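Local coordinates for putative lipoprotein (Bacteroides fragilis, PDB 3QNK) that is probably an outer-membrane lipoprotein of the SusD family that helps capture glycans at the cell surface for uptake, at residues B[105-110]-B[166-171]; B[179-183]-B[210-214]. All coordinates share one frame. Residue numbers count along the deposited sequence, not the author numbering.

Contact 1: B[105-110]-B[166-171]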
loop_
_atom_site.group_PDB
_atom_site.type_symbol
_atom_site.label_atom_id
_atom_site.label_comp_id
_atom_site.label_asym_id
_atom_site.label_seq_id
_atom_site.Cartn_x
_atom_site.Cartn_y
_atom_site.Cartn_z
ATOM N N SER B 105 13.782 17.208 23.584
ATOM C CA SER B 105 14.659 16.058 23.845
ATOM C C SER B 105 13.862 14.769 24.018
ATOM O O SER B 105 14.189 13.782 23.365
ATOM C CB SER B 105 15.529 16.296 25.073
ATOM O OG SER B 105 16.383 15.185 25.298
ATOM N N ARG B 106 12.827 14.776 24.884
ATOM C CA ARG B 106 11.963 13.623 25.157
ATOM C C ARG B 106 11.284 13.172 23.835
ATOM O O ARG B 106 11.369 11.988 23.504
ATOM C CB ARG B 106 10.945 13.964 26.284
ATOM C CG ARG B 106 9.776 12.975 26.498
ATOM C CD ARG B 106 8.511 13.527 25.841
ATOM N NE ARG B 106 7.307 13.522 26.679
ATOM C CZ ARG B 106 7.021 14.437 27.604
ATOM N NH1 ARG B 106 7.889 15.404 27.884
ATOM N NH2 ARG B 106 5.884 14.370 28.281
ATOM N N LEU B 107 10.692 14.118 23.046
ATOM C CA LEU B 107 10.055 13.789 21.760
ATOM C C LEU B 107 11.051 13.171 20.792
ATOM O O LEU B 107 10.724 12.165 20.164
ATOM C CB LEU B 107 9.393 15.001 21.098
ATOM C CG LEU B 107 8.192 15.637 21.796
ATOM C CD1 LEU B 107 7.799 16.950 21.116
ATOM C CD2 LEU B 107 7.008 14.684 21.876
ATOM N N THR B 108 12.275 13.739 20.696
ATOM C CA THR B 108 13.337 13.213 19.820
ATOM C C THR B 108 13.650 11.755 20.205
ATOM O O THR B 108 13.815 10.925 19.321
ATOM C CB THR B 108 14.574 14.112 19.853
ATOM O OG1 THR B 108 14.163 15.448 19.574
ATOM C CG2 THR B 108 15.625 13.704 18.840
ATOM N N GLY B 109 13.667 11.461 21.505
ATOM C CA GLY B 109 13.894 10.125 22.039
ATOM C C GLY B 109 12.846 9.145 21.564
ATOM O O GLY B 109 13.184 8.032 21.174
ATOM N N GLU B 110 11.577 9.580 21.518
ATOM C CA GLU B 110 10.441 8.776 21.068
ATOM C C GLU B 110 10.586 8.435 19.593
ATOM O O GLU B 110 10.334 7.294 19.212
ATOM C CB GLU B 110 9.104 9.490 21.326
ATOM C CG GLU B 110 8.899 9.999 22.749
ATOM C CD GLU B 110 7.485 10.406 23.104
ATOM O OE1 GLU B 110 6.577 9.563 22.943
ATOM O OE2 GLU B 110 7.285 11.531 23.615
HETATM N N MSE B 166 17.483 9.645 26.313
HETATM C CA MSE B 166 16.526 10.765 26.195
HETATM C C MSE B 166 15.104 10.519 26.699
HETATM O O MSE B 166 14.364 11.488 26.882
HETATM C CB MSE B 166 16.433 11.197 24.738
HETATM C CG MSE B 166 17.771 11.620 24.181
HETATM SE SE MSE B 166 17.687 11.849 22.295
HETATM C CE MSE B 166 17.326 13.729 22.289
ATOM N N LEU B 167 14.703 9.267 26.888
ATOM C CA LEU B 167 13.339 8.952 27.326
ATOM C C LEU B 167 13.178 8.893 28.863
ATOM O O LEU B 167 14.121 8.505 29.571
ATOM C CB LEU B 167 12.875 7.618 26.732
ATOM C CG LEU B 167 12.585 7.603 25.238
ATOM C CD1 LEU B 167 12.229 6.196 24.772
ATOM C CD2 LEU B 167 11.488 8.558 24.887
ATOM N N PRO B 168 11.974 9.248 29.396
ATOM C CA PRO B 168 11.741 9.080 30.844
ATOM C C PRO B 168 11.413 7.609 31.177
ATOM O O PRO B 168 11.024 6.848 30.287
ATOM C CB PRO B 168 10.540 9.983 31.109
ATOM C CG PRO B 168 9.780 9.975 29.839
ATOM C CD PRO B 168 10.749 9.726 28.709
ATOM N N ALA B 169 11.558 7.216 32.445
ATOM C CA ALA B 169 11.232 5.859 32.875
ATOM C C ALA B 169 9.715 5.682 32.985
ATOM O O ALA B 169 9.201 4.574 32.790
ATOM C CB ALA B 169 11.897 5.548 34.207
ATOM N N SER B 170 9.007 6.781 33.261
ATOM C CA SER B 170 7.562 6.795 33.438
ATOM C C SER B 170 6.943 8.088 32.942
ATOM O O SER B 170 7.636 9.095 32.804
ATOM C CB SER B 170 7.227 6.600 34.914
ATOM O OG SER B 170 5.847 6.324 35.086
ATOM N N TYR B 171 5.624 8.055 32.703
ATOM C CA TYR B 171 4.817 9.209 32.297
ATOM C C TYR B 171 3.666 9.472 33.288
ATOM O O TYR B 171 3.325 8.592 34.098
ATOM C CB TYR B 171 4.215 8.983 30.900
ATOM C CG TYR B 171 5.226 9.019 29.782
ATOM C CD1 TYR B 171 5.589 10.222 29.185
ATOM C CD2 TYR B 171 5.815 7.848 29.311
ATOM C CE1 TYR B 171 6.522 10.260 28.151
ATOM C CE2 TYR B 171 6.768 7.876 28.297
ATOM C CZ TYR B 171 7.111 9.082 27.711
ATOM O OH TYR B 171 8.039 9.111 26.700
#

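Contact 2: B[179-183]-B[210-214]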
loop_
_atom_site.group_PDB
_atom_site.type_symbol
_atom_site.label_atom_id
_atom_site.label_comp_id
_atom_site.label_asym_id
_atom_site.label_seq_id
_atom_site.Cartn_x
_atom_site.Cartn_y
_atom_site.Cartn_z
ATOM N N ALA B 179 6.571 5.697 24.515
ATOM C CA ALA B 179 7.771 4.892 24.713
ATOM C C ALA B 179 8.520 5.352 25.971
ATOM O O ALA B 179 8.735 6.547 26.169
ATOM C CB ALA B 179 8.667 5.015 23.503
ATOM N N THR B 180 8.927 4.405 26.813
ATOM C CA THR B 180 9.682 4.687 28.047
ATOM C C THR B 180 11.134 4.284 27.899
ATOM O O THR B 180 11.504 3.657 26.893
ATOM C CB THR B 180 9.063 3.921 29.225
ATOM O OG1 THR B 180 8.906 2.516 28.893
ATOM C CG2 THR B 180 7.742 4.545 29.681
ATOM N N LYS B 181 11.952 4.610 28.913
ATOM C CA LYS B 181 13.358 4.230 28.999
ATOM C C LYS B 181 13.421 2.686 28.977
ATOM O O LYS B 181 14.200 2.103 28.220
ATOM C CB LYS B 181 13.941 4.830 30.286
ATOM C CG LYS B 181 15.448 4.830 30.452
ATOM C CD LYS B 181 15.785 5.407 31.836
ATOM C CE LYS B 181 17.030 6.265 31.858
ATOM N NZ LYS B 181 16.916 7.513 31.033
ATOM N N GLY B 182 12.499 2.060 29.709
ATOM C CA GLY B 182 12.333 0.617 29.789
ATOM C C GLY B 182 12.015 -0.017 28.461
ATOM O O GLY B 182 12.623 -1.032 28.109
ATOM N N ALA B 183 11.083 0.583 27.690
ATOM C CA ALA B 183 10.735 0.068 26.365
ATOM C C ALA B 183 11.968 0.054 25.461
ATOM O O ALA B 183 12.218 -0.945 24.788
ATOM C CB ALA B 183 9.618 0.900 25.753
ATOM N N LYS B 210 15.851 -2.790 37.100
ATOM C CA LYS B 210 15.913 -1.641 37.990
ATOM C C LYS B 210 14.725 -0.667 37.807
ATOM O O LYS B 210 14.521 0.208 38.660
ATOM C CB LYS B 210 17.235 -0.869 37.742
ATOM C CG LYS B 210 18.509 -1.655 38.027
ATOM C CD LYS B 210 19.753 -0.870 37.611
ATOM C CE LYS B 210 20.947 -1.780 37.411
ATOM N NZ LYS B 210 22.097 -1.050 36.809
ATOM N N LEU B 211 13.954 -0.814 36.720
ATOM C CA LEU B 211 12.903 0.137 36.361
ATOM C C LEU B 211 11.501 -0.147 36.946
ATOM O O LEU B 211 10.515 0.475 36.505
ATOM C CB LEU B 211 12.835 0.255 34.829
ATOM C CG LEU B 211 14.058 0.932 34.231
ATOM C CD1 LEU B 211 14.099 0.783 32.745
ATOM C CD2 LEU B 211 14.175 2.386 34.680
ATOM N N GLY B 212 11.439 -0.995 37.974
ATOM C CA GLY B 212 10.186 -1.307 38.648
ATOM C C GLY B 212 9.129 -2.069 37.864
ATOM O O GLY B 212 7.933 -1.894 38.106
ATOM N N TYR B 213 9.529 -2.931 36.923
ATOM C CA TYR B 213 8.513 -3.762 36.272
ATOM C C TYR B 213 8.270 -4.998 37.178
ATOM O O TYR B 213 9.067 -5.268 38.072
ATOM C CB TYR B 213 8.927 -4.142 34.838
ATOM C CG TYR B 213 8.931 -2.973 33.878
ATOM C CD1 TYR B 213 7.739 -2.462 33.366
ATOM C CD2 TYR B 213 10.119 -2.375 33.484
ATOM C CE1 TYR B 213 7.727 -1.367 32.513
ATOM C CE2 TYR B 213 10.123 -1.286 32.615
ATOM C CZ TYR B 213 8.924 -0.783 32.129
ATOM O OH TYR B 213 8.904 0.266 31.235
ATOM N N GLU B 214 7.166 -5.695 37.005
ATOM C CA GLU B 214 6.866 -6.859 37.837
ATOM C C GLU B 214 6.041 -7.862 37.037
ATOM O O GLU B 214 5.145 -7.452 36.295
ATOM C CB GLU B 214 6.115 -6.403 39.104
ATOM C CG GLU B 214 6.144 -7.363 40.281
ATOM C CD GLU B 214 5.145 -6.997 41.363
ATOM O OE1 GLU B 214 5.219 -5.856 41.888
ATOM O OE2 GLU B 214 4.254 -7.834 41.646
#

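Contact 1: B[105-110]-B[166-171]
Selenomethionine M166, which stands for methionine, buries more surface than any other residue here. It closes helix 149-166, and its long, flexible side chain lies along helix 101-126 until CE sits 3.3 Å from S105 O and 3.7 Å from T108 CB. The close approach depends on G109, whose CA is 3.9 Å from M166 CB; a beta carbon on G109 would collide with that atom. R106 is second in buried area. Its aliphatic part touches the edge of the proline ring, with R106 CG 4.0 Å from P168 CD, while NE meets the edge of the Y171 ring 3.7 Å from CE1; the guanidinium pairs with E103. L167, the first residue to leave helical geometry, supplies a compact nonpolar branch: CD2 lies 3.5 Å from E110 N and 3.7 Å from E110 CG. No hydrogen bond crosses the interface, so van der Waals packing holds it. The end of helix 149-166 and its outgoing loop thus pack on helix 101-126 within the TPR-clan part of this SusD-family alpha-alpha superhelix.

Contact 2: B[179-183]-B[210-214]
This is a small helix-start-to-loop contact, burying 165 Å², in which the N-terminal turn of helix 181-194 meets the loop that follows helix 198-209. T180 is the N-cap: its OG1 accepts a hydrogen bond from A183 N at 3.2 Å, satisfying an amide that the first helical turn would otherwise leave without a partner. The same OG1 donates to Y213 OH, also at 3.2 Å, so the cap ties the loop to the helix. Threonine suits the position because one hydroxyl can both accept and donate. Beside it, G182 presents bare backbone to two side chains, its CA lying 3.4 Å from L211 CD1 and 3.7 Å from Y213 OH; a beta carbon there would strike the phenol oxygen. L211 adds a nonpolar flank, and G212, with phi of 67°, turns the chain between L211 and Y213. Behind the cap, A183 faces away from the loop and touches F113 of helix 101-126 and I239 and F240 of strand 238-244, while Y213 also rests on I239.

How the contacts relate
The two contacts follow one another along the chain, with centres about 12 Å apart, and they meet where the loop after helix 149-166 passes the start of helix 181-194. Two probable hydrogen bonds join them: Y171 OH to A179 O at 2.7 Å, and P168 O to K181 N at 2.8 Å. L167 CD1 also packs 3.4 Å from T180 O. Thus residues 166-171 reach helix 101-126 in contact 1 and the capped helix start of contact 2, while A169 touches L211 of the 210-214 loop. Together the contacts connect successive helices; their centres lie about 24 Å (contact 1) and 20 Å (contact 2) from the centre of the chain, on the same side of it.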